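Local coordinates for protein LbaCas13a H328A (C2c2) (Lachnospiraceae bacterium NK4A179, PDB 5WLH) that binds a CRISPR guide RNA and, as a Cas13a effector, probably uses it to recognise and cleave target RNA, at residues Phe118-Arg130 with Asp224-Gln238. Residues are numbered along the deposited sequence; the frame is centred on the assembly and turned at random.
Sequences FEKYAELSYTNRR and DYVLEDFYHVRAKSQ. With nucleotides of chain B.
Ala122 and Glu228 mark the tight centre, where helix 118-130 crosses helix 224-230 with axes 8.4 Å apart and CA atoms 4.7 Å apart. The Ala122 methyl meets Leu227 O, Tyr231 and Val233, while Glu119 CA lies over the middle of the Tyr231 ring, 3.5 Å from its centroid. Beside this apolar patch the Glu228 carboxylate is buried and gripped by two arginines. Its OE2 accepts from Ser125 OG and, through its syn lone pair, from Arg129 NE at 2.7 Å; OE1 receives both NH1 and NH2 of Arg234. A glutamine in its place would probably leave Arg129 NE and Arg234 NH2, 4.1 Å apart, without the negative charge that offsets them. With CG anti to the backbone N (chi1 172°), the Tyr126 ring reaches across to Arg234, whose CG lies over one face; less well ordered Arg130 lies over the other. Tyr126 OH donates to Gln238 OE1 at 2.7 Å. At the partly exposed rim Lys236 NZ makes a salt bridge to Glu123 OE2 at 2.8 Å. Looser are its long salt bridge to Glu119, held chiefly by Lys116, and exposed Arg130 near the G15 phosphate of chain B. Through weak bonds from Arg234 NE to the A20 phosphate of chain B, the Arg129-Glu228-Arg234 network reaches the RNA. Helices 218-230 and 233-244, joined through the Schellman turn at His232, thus pack across helix 115-130 and form part of this Cas13a's guide-binding surface.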
loop_
_atom_site.group_PDB
_atom_site.type_symbol
_atom_site.label_atom_id
_atom_site.label_comp_id
_atom_site.label_asym_id
_atom_site.label_seq_id
_atom_site.Cartn_x
_atom_site.Cartn_y
_atom_site.Cartn_z
ATOM N N PHE A 118 24.344 19.665 38.146
ATOM C CA PHE A 118 23.705 20.255 36.973
ATOM C C PHE A 118 22.509 19.420 36.524
ATOM O O PHE A 118 21.455 19.967 36.179
ATOM C CB PHE A 118 24.716 20.380 35.831
ATOM C CG PHE A 118 25.672 21.545 35.959
ATOM C CD1 PHE A 118 25.209 22.820 36.233
ATOM C CD2 PHE A 118 27.033 21.357 35.761
ATOM C CE1 PHE A 118 26.096 23.894 36.331
ATOM C CE2 PHE A 118 27.922 22.408 35.854
ATOM C CZ PHE A 118 27.450 23.688 36.141
ATOM N N GLU A 119 22.646 18.094 36.534
ATOM C CA GLU A 119 21.509 17.249 36.173
ATOM C C GLU A 119 20.370 17.406 37.170
ATOM O O GLU A 119 19.198 17.452 36.777
ATOM C CB GLU A 119 21.923 15.782 36.081
ATOM C CG GLU A 119 20.770 14.871 35.651
ATOM C CD GLU A 119 21.027 13.401 35.930
ATOM O OE1 GLU A 119 20.635 12.560 35.090
ATOM O OE2 GLU A 119 21.623 13.086 36.986
ATOM N N LYS A 120 20.693 17.475 38.464
ATOM C CA LYS A 120 19.667 17.687 39.477
ATOM C C LYS A 120 18.997 19.046 39.306
ATOM O O LYS A 120 17.778 19.170 39.470
ATOM C CB LYS A 120 20.276 17.555 40.871
ATOM C CG LYS A 120 19.382 18.055 41.987
ATOM C CD LYS A 120 18.317 17.036 42.342
ATOM C CE LYS A 120 17.970 17.128 43.818
ATOM N NZ LYS A 120 19.199 17.209 44.660
ATOM N N TYR A 121 19.785 20.080 38.988
ATOM C CA TYR A 121 19.229 21.379 38.623
ATOM C C TYR A 121 18.219 21.251 37.490
ATOM O O TYR A 121 17.127 21.827 37.540
ATOM C CB TYR A 121 20.366 22.311 38.204
ATOM C CG TYR A 121 19.935 23.695 37.785
ATOM C CD1 TYR A 121 19.542 23.971 36.473
ATOM C CD2 TYR A 121 19.953 24.739 38.697
ATOM C CE1 TYR A 121 19.156 25.245 36.101
ATOM C CE2 TYR A 121 19.588 26.015 38.330
ATOM C CZ TYR A 121 19.187 26.265 37.045
ATOM O OH TYR A 121 18.825 27.546 36.722
ATOM N N ALA A 122 18.597 20.531 36.435
ATOM C CA ALA A 122 17.702 20.337 35.301
ATOM C C ALA A 122 16.417 19.642 35.729
ATOM O O ALA A 122 15.325 20.008 35.279
ATOM C CB ALA A 122 18.414 19.535 34.219
ATOM N N GLU A 123 16.529 18.635 36.597
ATOM C CA GLU A 123 15.341 17.951 37.107
ATOM C C GLU A 123 14.431 18.921 37.844
ATOM O O GLU A 123 13.219 18.977 37.593
ATOM C CB GLU A 123 15.748 16.803 38.035
ATOM C CG GLU A 123 16.582 15.724 37.383
ATOM C CD GLU A 123 15.740 14.704 36.657
ATOM O OE1 GLU A 123 14.499 14.729 36.827
ATOM O OE2 GLU A 123 16.316 13.870 35.928
ATOM N N LEU A 124 15.003 19.701 38.761
ATOM C CA LEU A 124 14.199 20.649 39.519
ATOM C C LEU A 124 13.666 21.775 38.641
ATOM O O LEU A 124 12.580 22.297 38.912
ATOM C CB LEU A 124 15.011 21.220 40.679
ATOM C CG LEU A 124 15.403 20.206 41.756
ATOM C CD1 LEU A 124 15.938 20.919 42.992
ATOM C CD2 LEU A 124 14.227 19.290 42.114
ATOM N N SER A 125 14.406 22.167 37.596
ATOM C CA SER A 125 13.904 23.184 36.673
ATOM C C SER A 125 12.633 22.704 35.984
ATOM O O SER A 125 11.649 23.441 35.872
ATOM C CB SER A 125 14.965 23.521 35.632
ATOM O OG SER A 125 14.456 24.423 34.668
ATOM N N TYR A 126 12.649 21.452 35.523
ATOM C CA TYR A 126 11.472 20.846 34.910
ATOM C C TYR A 126 10.337 20.706 35.921
ATOM O O TYR A 126 9.195 21.097 35.648
ATOM C CB TYR A 126 11.858 19.486 34.324
ATOM C CG TYR A 126 10.688 18.675 33.818
ATOM C CD1 TYR A 126 9.756 19.235 32.956
ATOM C CD2 TYR A 126 10.518 17.347 34.200
ATOM C CE1 TYR A 126 8.682 18.498 32.485
ATOM C CE2 TYR A 126 9.445 16.603 33.737
ATOM C CZ TYR A 126 8.532 17.183 32.881
ATOM O OH TYR A 126 7.466 16.454 32.416
ATOM N N THR A 127 10.636 20.152 37.100
ATOM C CA THR A 127 9.610 19.981 38.126
ATOM C C THR A 127 9.005 21.315 38.538
ATOM O O THR A 127 7.806 21.392 38.831
ATOM C CB THR A 127 10.209 19.256 39.336
ATOM O OG1 THR A 127 10.625 17.951 38.926
ATOM C CG2 THR A 127 9.187 19.105 40.458
ATOM N N ASN A 128 9.809 22.378 38.549
ATOM C CA ASN A 128 9.275 23.692 38.870
ATOM C C ASN A 128 8.240 24.133 37.844
ATOM O O ASN A 128 7.277 24.825 38.197
ATOM C CB ASN A 128 10.401 24.714 38.962
ATOM C CG ASN A 128 11.098 24.688 40.307
ATOM O OD1 ASN A 128 10.855 23.804 41.124
ATOM N ND2 ASN A 128 11.968 25.660 40.542
ATOM N N ARG A 129 8.412 23.735 36.580
ATOM C CA ARG A 129 7.424 24.073 35.555
ATOM C C ARG A 129 6.100 23.363 35.808
ATOM O O ARG A 129 5.036 23.991 35.798
ATOM C CB ARG A 129 7.956 23.723 34.164
ATOM C CG ARG A 129 9.190 24.496 33.774
ATOM C CD ARG A 129 9.583 24.202 32.340
ATOM N NE ARG A 129 10.959 24.605 32.088
ATOM C CZ ARG A 129 11.325 25.844 31.784
ATOM N NH1 ARG A 129 12.602 26.124 31.556
ATOM N NH2 ARG A 129 10.405 26.798 31.687
ATOM N N ARG A 130 6.148 22.047 36.029
ATOM C CA ARG A 130 4.916 21.285 36.212
ATOM C C ARG A 130 4.198 21.669 37.497
ATOM O O ARG A 130 2.962 21.640 37.547
ATOM C CB ARG A 130 5.211 19.786 36.215
ATOM C CG ARG A 130 6.454 19.387 35.459
ATOM C CD ARG A 130 6.734 17.910 35.648
ATOM N NE ARG A 130 5.798 17.078 34.898
ATOM C CZ ARG A 130 5.357 15.895 35.312
ATOM N NH1 ARG A 130 4.504 15.203 34.567
ATOM N NH2 ARG A 130 5.770 15.403 36.473
ATOM N N ASP A 224 17.640 27.423 31.159
ATOM C CA ASP A 224 17.121 26.355 32.001
ATOM C C ASP A 224 16.487 25.265 31.159
ATOM O O ASP A 224 16.609 24.080 31.477
ATOM C CB ASP A 224 16.100 26.900 32.997
ATOM C CG ASP A 224 16.737 27.685 34.142
ATOM O OD1 ASP A 224 17.982 27.709 34.277
ATOM O OD2 ASP A 224 15.965 28.298 34.898
ATOM N N TYR A 225 15.797 25.651 30.086
ATOM C CA TYR A 225 15.202 24.656 29.206
ATOM C C TYR A 225 16.270 23.831 28.507
ATOM O O TYR A 225 16.135 22.608 28.393
ATOM C CB TYR A 225 14.285 25.316 28.173
ATOM C CG TYR A 225 13.437 24.280 27.477
ATOM C CD1 TYR A 225 12.231 23.879 28.020
ATOM C CD2 TYR A 225 13.875 23.666 26.307
ATOM C CE1 TYR A 225 11.467 22.900 27.414
ATOM C CE2 TYR A 225 13.113 22.690 25.685
ATOM C CZ TYR A 225 11.909 22.315 26.249
ATOM O OH TYR A 225 11.136 21.349 25.647
ATOM N N VAL A 226 17.325 24.485 28.011
ATOM C CA VAL A 226 18.422 23.754 27.375
ATOM C C VAL A 226 18.968 22.687 28.313
ATOM O O VAL A 226 19.243 21.553 27.898
ATOM C CB VAL A 226 19.526 24.730 26.921
ATOM C CG1 VAL A 226 20.797 23.962 26.528
ATOM C CG2 VAL A 226 19.040 25.537 25.749
ATOM N N LEU A 227 19.127 23.020 29.596
ATOM C CA LEU A 227 19.624 22.017 30.536
ATOM C C LEU A 227 18.620 20.882 30.735
ATOM O O LEU A 227 19.017 19.719 30.853
ATOM C CB LEU A 227 19.969 22.660 31.873
ATOM C CG LEU A 227 21.029 23.759 31.738
ATOM C CD1 LEU A 227 20.792 24.850 32.764
ATOM C CD2 LEU A 227 22.405 23.168 31.873
ATOM N N GLU A 228 17.322 21.197 30.789
ATOM C CA GLU A 228 16.310 20.139 30.841
ATOM C C GLU A 228 16.375 19.260 29.603
ATOM O O GLU A 228 16.163 18.043 29.679
ATOM C CB GLU A 228 14.910 20.738 30.968
ATOM C CG GLU A 228 14.681 21.576 32.197
ATOM C CD GLU A 228 13.356 22.307 32.138
ATOM O OE1 GLU A 228 12.442 21.800 31.442
ATOM O OE2 GLU A 228 13.237 23.396 32.753
ATOM N N ASP A 229 16.656 19.867 28.452
ATOM C CA ASP A 229 16.767 19.128 27.202
ATOM C C ASP A 229 18.052 18.306 27.159
ATOM O O ASP A 229 18.039 17.126 26.781
ATOM C CB ASP A 229 16.705 20.111 26.033
ATOM C CG ASP A 229 16.585 19.420 24.688
ATOM O OD1 ASP A 229 15.747 18.510 24.571
ATOM O OD2 ASP A 229 17.324 19.802 23.754
ATOM N N PHE A 230 19.164 18.915 27.571
ATOM C CA PHE A 230 20.459 18.237 27.572
ATOM C C PHE A 230 20.441 16.982 28.432
ATOM O O PHE A 230 21.023 15.955 28.058
ATOM C CB PHE A 230 21.528 19.206 28.071
ATOM C CG PHE A 230 22.896 18.586 28.257
ATOM C CD1 PHE A 230 23.773 18.496 27.196
ATOM C CD2 PHE A 230 23.303 18.121 29.498
ATOM C CE1 PHE A 230 25.033 17.944 27.367
ATOM C CE2 PHE A 230 24.562 17.573 29.674
ATOM C CZ PHE A 230 25.422 17.490 28.608
ATOM N N TYR A 231 19.798 17.048 29.595
ATOM C CA TYR A 231 19.721 15.921 30.515
ATOM C C TYR A 231 18.480 15.069 30.290
ATOM O O TYR A 231 18.240 14.138 31.064
ATOM C CB TYR A 231 19.759 16.412 31.961
ATOM C CG TYR A 231 21.141 16.860 32.387
ATOM C CD1 TYR A 231 22.178 15.940 32.545
ATOM C CD2 TYR A 231 21.412 18.205 32.620
ATOM C CE1 TYR A 231 23.453 16.355 32.924
ATOM C CE2 TYR A 231 22.681 18.625 32.996
ATOM C CZ TYR A 231 23.696 17.701 33.149
ATOM O OH TYR A 231 24.955 18.130 33.528
ATOM N N HIS A 232 17.705 15.372 29.249
ATOM C CA HIS A 232 16.518 14.603 28.850
ATOM C C HIS A 232 15.595 14.306 30.027
ATOM O O HIS A 232 15.120 13.183 30.207
ATOM C CB HIS A 232 16.934 13.309 28.157
ATOM C CG HIS A 232 17.831 13.526 26.984
ATOM N ND1 HIS A 232 19.187 13.279 27.029
ATOM C CD2 HIS A 232 17.571 13.976 25.734
ATOM C CE1 HIS A 232 19.721 13.563 25.856
ATOM N NE2 HIS A 232 18.763 13.989 25.053
ATOM N N VAL A 233 15.305 15.334 30.827
ATOM C CA VAL A 233 14.564 15.067 32.054
ATOM C C VAL A 233 13.139 14.620 31.745
ATOM O O VAL A 233 12.572 13.802 32.477
ATOM C CB VAL A 233 14.581 16.290 32.981
ATOM C CG1 VAL A 233 16.012 16.569 33.446
ATOM C CG2 VAL A 233 13.988 17.492 32.270
ATOM N N ARG A 234 12.547 15.128 30.662
ATOM C CA ARG A 234 11.197 14.706 30.292
ATOM C C ARG A 234 11.173 13.237 29.880
ATOM O O ARG A 234 10.405 12.440 30.429
ATOM C CB ARG A 234 10.663 15.581 29.160
ATOM C CG ARG A 234 10.241 16.962 29.619
ATOM C CD ARG A 234 10.056 17.906 28.446
ATOM N NE ARG A 234 9.633 19.218 28.935
ATOM C CZ ARG A 234 10.445 20.073 29.550
ATOM N NH1 ARG A 234 11.716 19.746 29.745
ATOM N NH2 ARG A 234 9.986 21.247 29.981
ATOM N N ALA A 235 12.015 12.867 28.913
ATOM C CA ALA A 235 11.993 11.500 28.393
ATOM C C ALA A 235 12.406 10.496 29.460
ATOM O O ALA A 235 11.832 9.400 29.539
ATOM C CB ALA A 235 12.901 11.391 27.171
ATOM N N LYS A 236 13.393 10.856 30.295
ATOM C CA LYS A 236 13.855 9.943 31.339
ATOM C C LYS A 236 12.755 9.581 32.318
ATOM O O LYS A 236 12.775 8.488 32.893
ATOM C CB LYS A 236 15.027 10.549 32.114
ATOM C CG LYS A 236 16.376 10.441 31.432
ATOM C CD LYS A 236 17.493 10.310 32.473
ATOM C CE LYS A 236 17.137 11.018 33.778
ATOM N NZ LYS A 236 17.090 12.501 33.643
ATOM N N SER A 237 11.827 10.495 32.571
ATOM C CA SER A 237 10.749 10.234 33.499
ATOM C C SER A 237 9.484 9.733 32.813
ATOM O O SER A 237 8.560 9.312 33.505
ATOM C CB SER A 237 10.434 11.495 34.315
ATOM O OG SER A 237 9.770 12.465 33.528
ATOM N N GLN A 238 9.421 9.755 31.483
ATOM C CA GLN A 238 8.131 9.505 30.847
ATOM C C GLN A 238 8.135 8.438 29.752
ATOM O O GLN A 238 7.110 7.784 29.548
ATOM C CB GLN A 238 7.587 10.814 30.275
ATOM C CG GLN A 238 7.164 11.804 31.355
ATOM C CD GLN A 238 6.707 13.118 30.775
ATOM O OE1 GLN A 238 6.623 14.118 31.481
ATOM N NE2 GLN A 238 6.400 13.124 29.480
ATOM P P A B 14 0.944 11.160 31.727
ATOM O OP1 A B 14 1.377 11.125 33.145
ATOM O OP2 A B 14 -0.489 10.964 31.426
ATOM O "O5'" A B 14 1.389 12.526 31.052
ATOM C "C5'" A B 14 2.715 13.011 31.212
ATOM C "C4'" A B 14 2.922 14.258 30.399
ATOM O "O4'" A B 14 2.679 13.977 29.002
ATOM C "C3'" A B 14 1.987 15.413 30.712
ATOM O "O3'" A B 14 2.462 16.172 31.801
ATOM C "C2'" A B 14 1.992 16.208 29.421
ATOM O "O2'" A B 14 3.186 16.983 29.351
ATOM C "C1'" A B 14 2.110 15.100 28.378
ATOM N N9 A B 14 0.826 14.703 27.780
ATOM C C8 A B 14 0.098 13.577 28.071
ATOM N N7 A B 14 -0.977 13.491 27.349
ATOM C C5 A B 14 -0.949 14.600 26.530
ATOM C C6 A B 14 -1.817 15.060 25.530
ATOM N N6 A B 14 -2.940 14.411 25.178
ATOM N N1 A B 14 -1.495 16.210 24.903
ATOM C C2 A B 14 -0.375 16.857 25.244
ATOM N N3 A B 14 0.518 16.513 26.171
ATOM C C4 A B 14 0.169 15.365 26.783
ATOM P P A B 20 6.275 19.066 27.442
ATOM O OP1 A B 20 6.885 17.882 28.082
ATOM O OP2 A B 20 6.826 20.438 27.554
ATOM O "O5'" A B 20 6.174 18.731 25.896
ATOM C "C5'" A B 20 5.751 17.453 25.458
ATOM C "C4'" A B 20 5.503 17.459 23.975
ATOM O "O4'" A B 20 4.394 18.336 23.664
ATOM C "C3'" A B 20 6.626 18.005 23.126
ATOM O "O3'" A B 20 7.682 17.089 22.956
ATOM C "C2'" A B 20 5.900 18.371 21.841
ATOM O "O2'" A B 20 5.582 17.202 21.095
ATOM C "C1'" A B 20 4.604 18.944 22.407
ATOM N N9 A B 20 4.723 20.400 22.618
ATOM C C8 A B 20 5.031 21.072 23.778
ATOM N N7 A B 20 5.081 22.375 23.628
ATOM C C5 A B 20 4.780 22.569 22.286
ATOM C C6 A B 20 4.673 23.718 21.488
ATOM N N6 A B 20 4.852 24.957 21.932
ATOM N N1 A B 20 4.370 23.555 20.191
ATOM C C2 A B 20 4.187 22.316 19.719
ATOM N N3 A B 20 4.271 21.158 20.366
ATOM C C4 A B 20 4.568 21.361 21.655
ATOM P P G B 15 1.462 16.690 32.936
ATOM O OP1 G B 15 2.367 17.331 33.937
ATOM O OP2 G B 15 0.549 15.594 33.366
ATOM O "O5'" G B 15 0.603 17.795 32.204
ATOM C "C5'" G B 15 1.230 18.967 31.715
ATOM C "C4'" G B 15 0.368 19.671 30.708
ATOM O "O4'" G B 15 0.127 18.809 29.568
ATOM C "C3'" G B 15 -1.020 20.071 31.176
ATOM O "O3'" G B 15 -0.979 21.279 31.919
ATOM C "C2'" G B 15 -1.779 20.194 29.864
ATOM O "O2'" G B 15 -1.459 21.423 29.229
ATOM C "C1'" G B 15 -1.156 19.059 29.044
ATOM N N9 G B 15 -1.956 17.825 29.131
ATOM C C8 G B 15 -1.895 16.875 30.123
ATOM N N7 G B 15 -2.746 15.896 29.952
ATOM C C5 G B 15 -3.406 16.228 28.778
ATOM C C6 G B 15 -4.437 15.538 28.099
ATOM O O6 G B 15 -4.963 14.469 28.429
ATOM N N1 G B 15 -4.841 16.214 26.957
ATOM C C2 G B 15 -4.302 17.397 26.514
ATOM N N2 G B 15 -4.814 17.895 25.380
ATOM N N3 G B 15 -3.335 18.054 27.140
ATOM C C4 G B 15 -2.940 17.419 28.260
#